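Local atomic coordinates of glycoside hydrolase, family 11\:clostridium cellulosome enzyme, dockerin type i\:polysaccharide (Clostridium thermocellum, PDB entry 2C71), a protein that probably removes acetyl groups from acetylated xylan during plant cell-wall degradation, as a metal-dependent family 4 acetyl xylan esterase. Residues A[22-32]-A[165-176]; A[113-123]-A[196-205]. All blocks are in the same frame, centred on the assembly; numbering follows the deposited sequence.

Contact 1: residues A[22-32]-A[165-176]; sequences RVLDKLDKYNV and PEALDIIIPTLK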
loop_
_atom_site.group_PDB
_atom_site.type_symbol
_atom_site.label_atom_id
_atom_site.label_comp_id
_atom_site.label_asym_id
_atom_site.label_seq_id
_atom_site.Cartn_x
_atom_site.Cartn_y
_atom_site.Cartn_z
ATOM N N ARG A 22 -10.610 6.915 8.221
ATOM C CA ARG A 22 -10.003 8.241 8.323
ATOM C C ARG A 22 -9.185 8.582 7.105
ATOM O O ARG A 22 -9.199 9.723 6.617
ATOM C CB ARG A 22 -9.147 8.355 9.586
ATOM C CG ARG A 22 -9.866 8.196 10.868
ATOM C CD ARG A 22 -8.863 8.237 12.016
ATOM N NE ARG A 22 -9.575 7.956 13.232
ATOM C CZ ARG A 22 -8.979 7.609 14.342
ATOM N NH1 ARG A 22 -7.649 7.420 14.384
ATOM N NH2 ARG A 22 -9.718 7.427 15.425
ATOM N N VAL A 23 -8.409 7.606 6.605
ATOM C CA VAL A 23 -7.618 7.813 5.391
ATOM C C VAL A 23 -8.551 7.977 4.198
ATOM O O VAL A 23 -8.368 8.906 3.394
ATOM C CB VAL A 23 -6.631 6.679 5.172
ATOM C CG1 VAL A 23 -5.979 6.741 3.792
ATOM C CG2 VAL A 23 -5.522 6.710 6.257
ATOM N N LEU A 24 -9.541 7.092 4.031
ATOM C CA LEU A 24 -10.444 7.177 2.885
ATOM C C LEU A 24 -11.165 8.526 2.859
ATOM O O LEU A 24 -11.405 9.062 1.775
ATOM C CB LEU A 24 -11.430 6.013 2.879
ATOM C CG LEU A 24 -10.798 4.649 2.549
ATOM C CD1 LEU A 24 -11.764 3.515 2.904
ATOM C CD2 LEU A 24 -10.410 4.549 1.075
ATOM N N ASP A 25 -11.530 9.048 4.019
ATOM C CA ASP A 25 -12.193 10.370 4.068
ATOM C C ASP A 25 -11.284 11.452 3.523
ATOM O O ASP A 25 -11.771 12.358 2.838
ATOM C CB ASP A 25 -12.655 10.691 5.460
ATOM C CG ASP A 25 -13.838 9.850 5.939
ATOM O OD1 ASP A 25 -14.510 9.181 5.180
ATOM O OD2 ASP A 25 -14.146 9.969 7.176
ATOM N N LYS A 26 -9.983 11.450 3.858
ATOM C CA LYS A 26 -9.043 12.425 3.301
ATOM C C LYS A 26 -8.936 12.267 1.791
ATOM O O LYS A 26 -8.888 13.245 1.045
ATOM C CB LYS A 26 -7.650 12.280 3.912
ATOM C CG LYS A 26 -7.535 12.564 5.387
ATOM C CD LYS A 26 -7.886 13.986 5.784
ATOM C CE LYS A 26 -7.783 14.162 7.270
ATOM N NZ LYS A 26 -8.176 15.456 7.731
ATOM N N LEU A 27 -8.838 11.028 1.320
ATOM C CA LEU A 27 -8.707 10.789 -0.120
ATOM C C LEU A 27 -9.950 11.255 -0.852
ATOM O O LEU A 27 -9.862 11.800 -1.978
ATOM C CB LEU A 27 -8.388 9.338 -0.406
ATOM C CG LEU A 27 -7.098 8.832 0.273
ATOM C CD1 LEU A 27 -6.981 7.303 0.027
ATOM C CD2 LEU A 27 -5.875 9.558 -0.183
ATOM N N ASP A 28 -11.123 11.119 -0.259
ATOM C CA ASP A 28 -12.350 11.657 -0.859
ATOM C C ASP A 28 -12.280 13.182 -0.902
ATOM O O ASP A 28 -12.690 13.800 -1.903
ATOM C CB ASP A 28 -13.605 11.234 -0.057
ATOM C CG ASP A 28 -14.032 9.780 -0.213
ATOM O OD1 ASP A 28 -13.639 9.129 -1.202
ATOM O OD2 ASP A 28 -14.821 9.332 0.678
ATOM N N LYS A 29 -11.852 13.815 0.188
ATOM C CA LYS A 29 -11.785 15.271 0.256
ATOM C C LYS A 29 -10.970 15.850 -0.872
ATOM O O LYS A 29 -11.324 16.876 -1.457
ATOM C CB LYS A 29 -11.207 15.695 1.613
ATOM C CG LYS A 29 -11.035 17.160 1.882
ATOM C CD LYS A 29 -10.214 17.290 3.295
ATOM C CE LYS A 29 -9.994 18.665 3.748
ATOM N NZ LYS A 29 -9.357 18.649 5.086
ATOM N N TYR A 30 -9.857 15.196 -1.191
ATOM C CA TYR A 30 -8.923 15.668 -2.229
ATOM C C TYR A 30 -9.105 15.000 -3.586
ATOM O O TYR A 30 -8.395 15.309 -4.531
ATOM C CB TYR A 30 -7.468 15.490 -1.744
ATOM C CG TYR A 30 -7.175 16.308 -0.551
ATOM C CD1 TYR A 30 -7.138 17.671 -0.678
ATOM C CD2 TYR A 30 -6.915 15.751 0.713
ATOM C CE1 TYR A 30 -6.914 18.474 0.436
ATOM C CE2 TYR A 30 -6.674 16.549 1.817
ATOM C CZ TYR A 30 -6.674 17.922 1.681
ATOM O OH TYR A 30 -6.460 18.773 2.748
ATOM N N ASN A 31 -10.065 14.084 -3.669
ATOM C CA ASN A 31 -10.315 13.345 -4.899
ATOM C C ASN A 31 -9.079 12.592 -5.378
ATOM O O ASN A 31 -8.734 12.632 -6.559
ATOM C CB ASN A 31 -10.816 14.286 -5.998
ATOM C CG ASN A 31 -11.331 13.540 -7.212
ATOM O OD1 ASN A 31 -11.260 14.036 -8.336
ATOM N ND2 ASN A 31 -11.856 12.340 -6.992
ATOM N N VAL A 32 -8.416 11.906 -4.453
ATOM C CA VAL A 32 -7.146 11.252 -4.748
ATOM C C VAL A 32 -7.278 9.734 -4.685
ATOM O O VAL A 32 -7.909 9.193 -3.777
ATOM C CB VAL A 32 -6.040 11.704 -3.777
ATOM C CG1 VAL A 32 -4.897 10.699 -3.770
ATOM C CG2 VAL A 32 -5.538 13.090 -4.152
ATOM N N PRO A 165 -3.562 10.326 8.664
ATOM C CA PRO A 165 -4.600 11.057 7.883
ATOM C C PRO A 165 -4.307 12.562 7.857
ATOM O O PRO A 165 -4.418 13.206 6.806
ATOM C CB PRO A 165 -5.915 10.709 8.604
ATOM C CG PRO A 165 -5.634 9.358 9.253
ATOM C CD PRO A 165 -4.174 9.447 9.683
ATOM N N GLU A 166 -3.978 13.122 9.025
ATOM C CA GLU A 166 -3.700 14.554 9.104
ATOM C C GLU A 166 -2.469 14.941 8.281
ATOM O O GLU A 166 -2.408 16.039 7.696
ATOM C CB GLU A 166 -3.595 14.937 10.586
ATOM C CG GLU A 166 -4.941 14.841 11.328
ATOM C CD GLU A 166 -5.526 13.431 11.497
ATOM O OE1 GLU A 166 -4.805 12.444 11.798
ATOM O OE2 GLU A 166 -6.763 13.324 11.315
ATOM N N ALA A 167 -1.481 14.058 8.183
ATOM C CA ALA A 167 -0.328 14.312 7.325
ATOM C C ALA A 167 -0.763 14.518 5.885
ATOM O O ALA A 167 -0.134 15.286 5.141
ATOM C CB ALA A 167 0.678 13.200 7.439
ATOM N N LEU A 168 -1.807 13.812 5.442
ATOM C CA LEU A 168 -2.274 13.921 4.062
ATOM C C LEU A 168 -2.801 15.332 3.738
ATOM O O LEU A 168 -2.765 15.727 2.578
ATOM C CB LEU A 168 -3.362 12.882 3.761
ATOM C CG LEU A 168 -2.913 11.424 3.925
ATOM C CD1 LEU A 168 -4.108 10.490 3.691
ATOM C CD2 LEU A 168 -1.811 11.076 2.955
ATOM N N ASP A 169 -3.274 16.052 4.754
ATOM C CA ASP A 169 -3.683 17.466 4.546
ATOM C C ASP A 169 -2.565 18.379 4.139
ATOM O O ASP A 169 -2.852 19.473 3.633
ATOM C CB ASP A 169 -4.371 18.050 5.784
ATOM C CG ASP A 169 -5.745 17.475 6.016
ATOM O OD1 ASP A 169 -6.560 17.386 5.053
ATOM O OD2 ASP A 169 -6.029 17.127 7.183
ATOM N N ILE A 170 -1.301 17.993 4.383
ATOM C CA ILE A 170 -0.124 18.691 3.905
ATOM C C ILE A 170 0.406 18.030 2.642
ATOM O O ILE A 170 0.690 18.706 1.644
ATOM C CB ILE A 170 0.956 18.777 4.982
ATOM C CG1 ILE A 170 0.440 19.528 6.195
ATOM C CG2 ILE A 170 2.226 19.393 4.438
ATOM C CD1 ILE A 170 1.310 19.351 7.438
ATOM N N ILE A 171 0.589 16.705 2.670
ATOM C CA ILE A 171 1.177 15.998 1.529
ATOM C C ILE A 171 0.433 16.255 0.237
ATOM O O ILE A 171 1.071 16.532 -0.796
ATOM C CB ILE A 171 1.236 14.480 1.826
ATOM C CG1 ILE A 171 2.208 14.175 2.990
ATOM C CG2 ILE A 171 1.621 13.708 0.587
ATOM C CD1 ILE A 171 2.020 12.791 3.583
ATOM N N ILE A 172 -0.881 16.048 0.246
ATOM C CA ILE A 172 -1.628 16.086 -1.018
ATOM C C ILE A 172 -1.586 17.504 -1.638
ATOM O O ILE A 172 -1.189 17.656 -2.796
ATOM C CB ILE A 172 -3.001 15.428 -0.879
ATOM C CG1 ILE A 172 -2.836 13.926 -0.671
ATOM C CG2 ILE A 172 -3.830 15.753 -2.153
ATOM C CD1 ILE A 172 -4.105 13.216 -0.226
ATOM N N PRO A 173 -1.967 18.547 -0.886
ATOM C CA PRO A 173 -1.888 19.900 -1.503
ATOM C C PRO A 173 -0.478 20.287 -1.927
ATOM O O PRO A 173 -0.289 20.906 -2.976
ATOM C CB PRO A 173 -2.470 20.793 -0.422
ATOM C CG PRO A 173 -3.357 19.909 0.401
ATOM C CD PRO A 173 -2.660 18.598 0.416
ATOM N N THR A 174 0.537 19.941 -1.116
ATOM C CA THR A 174 1.893 20.350 -1.442
ATOM C C THR A 174 2.353 19.672 -2.722
ATOM O O THR A 174 2.872 20.343 -3.632
ATOM C CB THR A 174 2.897 20.018 -0.326
ATOM O OG1 THR A 174 2.596 20.794 0.824
ATOM C CG2 THR A 174 4.343 20.295 -0.753
ATOM N N LEU A 175 2.164 18.368 -2.838
ATOM C CA LEU A 175 2.647 17.710 -4.037
ATOM C C LEU A 175 1.816 18.136 -5.265
ATOM O O LEU A 175 2.376 18.314 -6.347
ATOM C CB LEU A 175 2.684 16.194 -3.855
ATOM C CG LEU A 175 3.669 15.702 -2.794
ATOM C CD1 LEU A 175 3.744 14.167 -2.771
ATOM C CD2 LEU A 175 5.086 16.349 -2.983
ATOM N N LYS A 176 0.509 18.333 -5.112
ATOM C CA LYS A 176 -0.250 18.857 -6.262
ATOM C C LYS A 176 0.312 20.205 -6.710
ATOM O O LYS A 176 0.406 20.483 -7.912
ATOM C CB LYS A 176 -1.734 18.986 -5.945
ATOM C CG LYS A 176 -2.461 17.665 -5.946
ATOM C CD LYS A 176 -3.947 17.905 -5.806
ATOM C CE LYS A 176 -4.772 16.645 -5.783
ATOM N NZ LYS A 176 -6.234 16.969 -5.979
HETATM O O HOH W 1 -8.543 15.289 10.488
HETATM O O HOH W 2 -6.986 14.714 -7.618
#
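A bend at chi2 (-62°) in an otherwise extended lysine lays the methylenes of Lys26 across Pro165 and delivers NZ to Asp169, while Tyr30, its CG anti to its own carbonyl carbon, sends its hydroxyl to the same carboxylate. Lys26 NZ meets Asp169 OD2 at 2.8 Å on the syn side. The second oxygen takes two donors: Tyr30 OH reaches Asp169 OD1 at 2.7 Å on the anti side, and Lys29 NZ comes to that OD1 from above the carboxylate plane, at 3.1 Å. Three bonds thus restrain the carboxylate, and the two ammonium groups would be expected to favour its ionised form.

The Tyr30 ring is turned 66° from the carboxylate it binds. Ile172 CB and Pro173 CD lie over one of its faces toward the rim, and Lys29 CG covers the centre of the other. A Schellman motif with Asn31 at positive phi ends the helix that carries Tyr30, and there the carbonyl of Tyr30 accepts from Lys176, with NZ 3.1 Å from Tyr30 O in the carbonyl plane. Deeper in, Ile172 is wedged between Tyr30 and Val32: its CG2 is 3.7 Å from Val32 CG2, and its CD1 approaches Leu27 CD2. Leu168 CD1 packs on Lys26 CB and Val23 CG1. Leu168 continues inward onto Leu9 and Phe11 of strand 6-12, and Ile172 onto Phe182 of strand 181-182.

Lys26 and Tyr30 act as knobs, each inserted among four residues of 165-176, including Leu168 and Asp169. The axes of the segments 22-30 and 165-176 approach to 9.2 Å and cross at -23°. Such near-parallel neighbouring helices, packed outside adjacent parallel strands 6-12 and 181-182, are characteristic of the distorted beta/alpha barrel of NodB-homology deacetylases.

Contact 2: residues A[113-123]-A[196-205]; sequences FNNVDLVFVGG and IDPSVKRMYN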
loop_
_atom_site.group_PDB
_atom_site.type_symbol
_atom_site.label_atom_id
_atom_site.label_comp_id
_atom_site.label_asym_id
_atom_site.label_seq_id
_atom_site.Cartn_x
_atom_site.Cartn_y
_atom_site.Cartn_z
ATOM N N PHE A 113 10.766 -14.461 -3.209
ATOM C CA PHE A 113 10.584 -14.061 -4.594
ATOM C C PHE A 113 10.110 -15.212 -5.446
ATOM O O PHE A 113 9.260 -15.055 -6.312
ATOM C CB PHE A 113 11.883 -13.505 -5.193
ATOM C CG PHE A 113 12.095 -12.040 -4.918
ATOM C CD1 PHE A 113 11.229 -11.067 -5.499
ATOM C CD2 PHE A 113 13.136 -11.597 -4.135
ATOM C CE1 PHE A 113 11.465 -9.742 -5.278
ATOM C CE2 PHE A 113 13.365 -10.254 -3.940
ATOM C CZ PHE A 113 12.499 -9.317 -4.531
ATOM N N ASN A 114 10.643 -16.432 -5.228
ATOM C CA ASN A 114 10.335 -17.634 -6.025
ATOM C C ASN A 114 8.930 -18.105 -5.851
ATOM O O ASN A 114 8.435 -18.865 -6.678
ATOM C CB ASN A 114 11.238 -18.834 -5.700
ATOM C CG ASN A 114 11.357 -19.798 -6.847
ATOM O OD1 ASN A 114 11.512 -19.387 -7.985
ATOM N ND2 ASN A 114 11.241 -21.083 -6.552
ATOM N N ASN A 115 8.297 -17.767 -4.716
ATOM C CA ASN A 115 7.019 -18.362 -4.355
ATOM C C ASN A 115 5.863 -17.375 -4.312
ATOM O O ASN A 115 4.767 -17.757 -3.878
ATOM C CB ASN A 115 7.181 -19.134 -3.044
ATOM C CG ASN A 115 7.940 -20.416 -3.248
ATOM O OD1 ASN A 115 7.390 -21.395 -3.782
ATOM N ND2 ASN A 115 9.196 -20.393 -2.897
ATOM N N VAL A 116 6.081 -16.148 -4.766
ATOM C CA VAL A 116 5.028 -15.134 -4.865
ATOM C C VAL A 116 5.012 -14.592 -6.309
ATOM O O VAL A 116 5.939 -13.919 -6.750
ATOM C CB VAL A 116 5.233 -14.003 -3.860
ATOM C CG1 VAL A 116 4.058 -12.983 -3.958
ATOM C CG2 VAL A 116 5.378 -14.489 -2.415
ATOM N N ASP A 117 3.924 -14.898 -7.018
ATOM C CA ASP A 117 3.712 -14.466 -8.402
ATOM C C ASP A 117 2.947 -13.144 -8.473
ATOM O O ASP A 117 1.902 -13.036 -9.115
ATOM C CB ASP A 117 2.972 -15.546 -9.194
ATOM C CG ASP A 117 3.086 -15.350 -10.692
ATOM O OD1 ASP A 117 4.156 -14.903 -11.156
ATOM O OD2 ASP A 117 2.105 -15.643 -11.408
ATOM N N LEU A 118 3.501 -12.150 -7.795
ATOM C CA LEU A 118 3.004 -10.779 -7.739
ATOM C C LEU A 118 4.186 -9.854 -7.859
ATOM O O LEU A 118 5.323 -10.259 -7.576
ATOM C CB LEU A 118 2.303 -10.497 -6.361
ATOM C CG LEU A 118 1.055 -11.343 -6.063
ATOM C CD1 LEU A 118 0.619 -11.240 -4.622
ATOM C CD2 LEU A 118 -0.152 -10.988 -6.981
ATOM N N VAL A 119 3.946 -8.603 -8.289
ATOM C CA VAL A 119 5.026 -7.610 -8.366
ATOM C C VAL A 119 5.306 -7.088 -6.946
ATOM O O VAL A 119 4.374 -6.671 -6.253
ATOM C CB VAL A 119 4.662 -6.495 -9.326
ATOM C CG1 VAL A 119 5.684 -5.375 -9.247
ATOM C CG2 VAL A 119 4.573 -7.053 -10.774
ATOM N N PHE A 120 6.562 -7.134 -6.519
ATOM C CA PHE A 120 6.970 -6.716 -5.194
ATOM C C PHE A 120 7.194 -5.204 -5.153
ATOM O O PHE A 120 7.925 -4.650 -5.987
ATOM C CB PHE A 120 8.283 -7.366 -4.774
ATOM C CG PHE A 120 8.175 -8.810 -4.321
ATOM C CD1 PHE A 120 7.557 -9.785 -5.085
ATOM C CD2 PHE A 120 8.785 -9.201 -3.141
ATOM C CE1 PHE A 120 7.535 -11.121 -4.689
ATOM C CE2 PHE A 120 8.758 -10.528 -2.710
ATOM C CZ PHE A 120 8.133 -11.480 -3.478
ATOM N N VAL A 121 6.569 -4.542 -4.186
ATOM C CA VAL A 121 6.743 -3.106 -4.004
ATOM C C VAL A 121 7.241 -2.781 -2.600
ATOM O O VAL A 121 6.810 -3.390 -1.621
ATOM C CB VAL A 121 5.431 -2.340 -4.264
ATOM C CG1 VAL A 121 5.109 -2.332 -5.751
ATOM C CG2 VAL A 121 4.292 -2.956 -3.468
ATOM N N GLY A 122 8.151 -1.816 -2.509
ATOM C CA GLY A 122 8.542 -1.255 -1.229
ATOM C C GLY A 122 8.111 0.189 -1.071
ATOM O O GLY A 122 6.936 0.474 -0.837
ATOM N N GLY A 123 9.065 1.105 -1.198
ATOM C CA GLY A 123 8.757 2.519 -1.303
ATOM C C GLY A 123 9.440 3.353 -0.235
ATOM O O GLY A 123 10.061 2.866 0.709
ATOM N N ILE A 196 3.423 -4.711 -15.953
ATOM C CA ILE A 196 3.217 -5.211 -14.593
ATOM C C ILE A 196 3.499 -6.715 -14.665
ATOM O O ILE A 196 2.629 -7.523 -14.991
ATOM C CB ILE A 196 1.812 -4.904 -14.071
ATOM C CG1 ILE A 196 1.552 -3.396 -14.125
ATOM C CG2 ILE A 196 1.673 -5.416 -12.643
ATOM C CD1 ILE A 196 0.125 -3.017 -13.907
ATOM N N ASP A 197 4.759 -7.065 -14.450
ATOM C CA ASP A 197 5.288 -8.371 -14.785
ATOM C C ASP A 197 5.876 -9.050 -13.547
ATOM O O ASP A 197 6.997 -8.723 -13.128
ATOM C CB ASP A 197 6.376 -8.235 -15.858
ATOM C CG ASP A 197 6.944 -9.568 -16.297
ATOM O OD1 ASP A 197 6.543 -10.645 -15.767
ATOM O OD2 ASP A 197 7.807 -9.545 -17.233
ATOM N N PRO A 198 5.151 -10.014 -12.956
ATOM C CA PRO A 198 5.594 -10.670 -11.753
ATOM C C PRO A 198 6.792 -11.587 -11.938
ATOM O O PRO A 198 7.288 -12.106 -10.966
ATOM C CB PRO A 198 4.275 -11.357 -11.265
ATOM C CG PRO A 198 3.620 -11.650 -12.537
ATOM C CD PRO A 198 3.817 -10.475 -13.358
ATOM N N SER A 199 7.232 -11.770 -13.178
ATOM C CA SER A 199 8.464 -12.502 -13.453
ATOM C C SER A 199 9.689 -11.654 -13.130
ATOM O O SER A 199 10.813 -12.156 -13.103
ATOM C CB SER A 199 8.504 -12.950 -14.916
ATOM O OG SER A 199 8.930 -11.896 -15.761
ATOM N N VAL A 200 9.467 -10.369 -12.881
ATOM C CA VAL A 200 10.508 -9.503 -12.338
ATOM C C VAL A 200 10.730 -9.765 -10.852
ATOM O O VAL A 200 9.865 -9.476 -10.025
ATOM C CB VAL A 200 10.170 -8.015 -12.543
ATOM C CG1 VAL A 200 11.215 -7.137 -11.873
ATOM C CG2 VAL A 200 10.068 -7.695 -14.026
ATOM N N LYS A 201 11.894 -10.314 -10.518
ATOM C CA LYS A 201 12.202 -10.687 -9.143
ATOM C C LYS A 201 13.001 -9.594 -8.438
ATOM O O LYS A 201 14.073 -9.849 -7.890
ATOM C CB LYS A 201 12.969 -12.010 -9.103
ATOM C CG LYS A 201 12.085 -13.242 -9.211
ATOM C CD LYS A 201 10.644 -12.921 -8.849
ATOM C CE LYS A 201 9.696 -14.000 -9.348
ATOM N NZ LYS A 201 8.352 -13.894 -8.716
ATOM N N ARG A 202 12.467 -8.377 -8.457
ATOM C CA ARG A 202 13.099 -7.258 -7.817
ATOM C C ARG A 202 12.013 -6.426 -7.138
ATOM O O ARG A 202 10.864 -6.402 -7.560
ATOM C CB ARG A 202 13.816 -6.441 -8.846
ATOM C CG ARG A 202 14.895 -7.276 -9.561
ATOM C CD ARG A 202 15.494 -6.608 -10.704
ATOM N NE ARG A 202 16.249 -5.483 -10.222
ATOM C CZ ARG A 202 16.739 -4.540 -11.013
ATOM N NH1 ARG A 202 16.532 -4.595 -12.323
ATOM N NH2 ARG A 202 17.422 -3.523 -10.491
ATOM N N MET A 203 12.392 -5.779 -6.050
ATOM C CA MET A 203 11.452 -4.913 -5.316
ATOM C C MET A 203 11.476 -3.497 -5.885
ATOM O O MET A 203 12.525 -2.868 -5.993
ATOM C CB MET A 203 11.672 -4.892 -3.788
ATOM C CG MET A 203 10.482 -4.230 -2.994
ATOM S SD MET A 203 10.230 -4.915 -1.388
ATOM C CE MET A 203 11.843 -4.746 -0.658
ATOM N N TYR A 204 10.299 -3.005 -6.254
ATOM C CA TYR A 204 10.163 -1.640 -6.791
ATOM C C TYR A 204 9.945 -0.678 -5.660
ATOM O O TYR A 204 8.952 -0.757 -4.918
ATOM C CB TYR A 204 8.969 -1.537 -7.704
ATOM C CG TYR A 204 9.097 -2.263 -9.009
ATOM C CD1 TYR A 204 8.898 -3.634 -9.112
ATOM C CD2 TYR A 204 9.393 -1.553 -10.191
ATOM C CE1 TYR A 204 8.978 -4.296 -10.314
ATOM C CE2 TYR A 204 9.445 -2.208 -11.399
ATOM C CZ TYR A 204 9.267 -3.588 -11.450
ATOM O OH TYR A 204 9.338 -4.256 -12.674
ATOM N N ASN A 205 10.843 0.302 -5.502
ATOM C CA ASN A 205 10.637 1.453 -4.624
ATOM C C ASN A 205 10.132 2.667 -5.402
ATOM O O ASN A 205 9.677 3.651 -4.818
ATOM C CB ASN A 205 11.904 1.807 -3.863
ATOM C CG ASN A 205 12.386 0.669 -3.019
ATOM O OD1 ASN A 205 11.597 0.148 -2.181
ATOM N ND2 ASN A 205 13.603 0.274 -3.182
HETATM O O HOH W 3 6.637 -15.561 -10.166
HETATM O O HOH W 4 7.965 -10.991 -8.263
HETATM O O HOH W 5 8.605 -7.551 -8.497
#
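A single parallel beta bridge, Val121 with Tyr204, joins the C-terminal segment 196-205 to the chain next to strand 119-120, whose other neighbour is strand 100-101. Tyr204 N donates to Phe120 O at 2.9 Å in a straight bond, and Gly122 N returns one to Tyr204 O at 2.8 Å. The Phe120 carbonyl also lies at the in-plane edge of the Tyr204 ring, and Val119 CG1 touches Tyr204 CE1 at 3.6 Å. Val119 CG2 packs against Ile196 CG2 and the Asp197-Pro198 backbone; Phe189 of helix 185-192 closes over this group, meeting Tyr204 edge-to-face.

At the helical end, Phe113 has Lys201 O over the centre of one face and Phe120 CE2 on the opposite face. Bent at chi2 (-20°), the Lys201 chain runs past Phe113 CB and CD1, and its NZ donates to Phe113 O at 2.8 Å and to Pro198 O at 3.1 Å. The ammonium group thereby ties Phe113 of helix 110-115 to the type I beta turn Asp197-Val200. Met203 CG rests 3.4 Å from Gly122 N. Beyond the bridge, Gly123 N donates in the carbonyl plane to a lone pair of Asn205 OD1, at 2.9 Å.

The two contacts lie on opposite sides of the chain's centre, their own centres 28 Å apart and their nearest atoms about 12 Å apart, so they do not touch. Their segments alternate along the chain: 22-32, 113-123, 165-176, 196-205. Contact 1 pairs helices 17-30 and 164-177 outside the five-stranded parallel sheet, joining an early part of the chain to a late one. Contact 2 attaches the segment after helix 185-192 to the short parallel pair 100-101 and 119-120, a middle part to the C-terminal region. They thus fasten different parts of the fold's periphery, away from the magnesium ion held by Asp13 and His64.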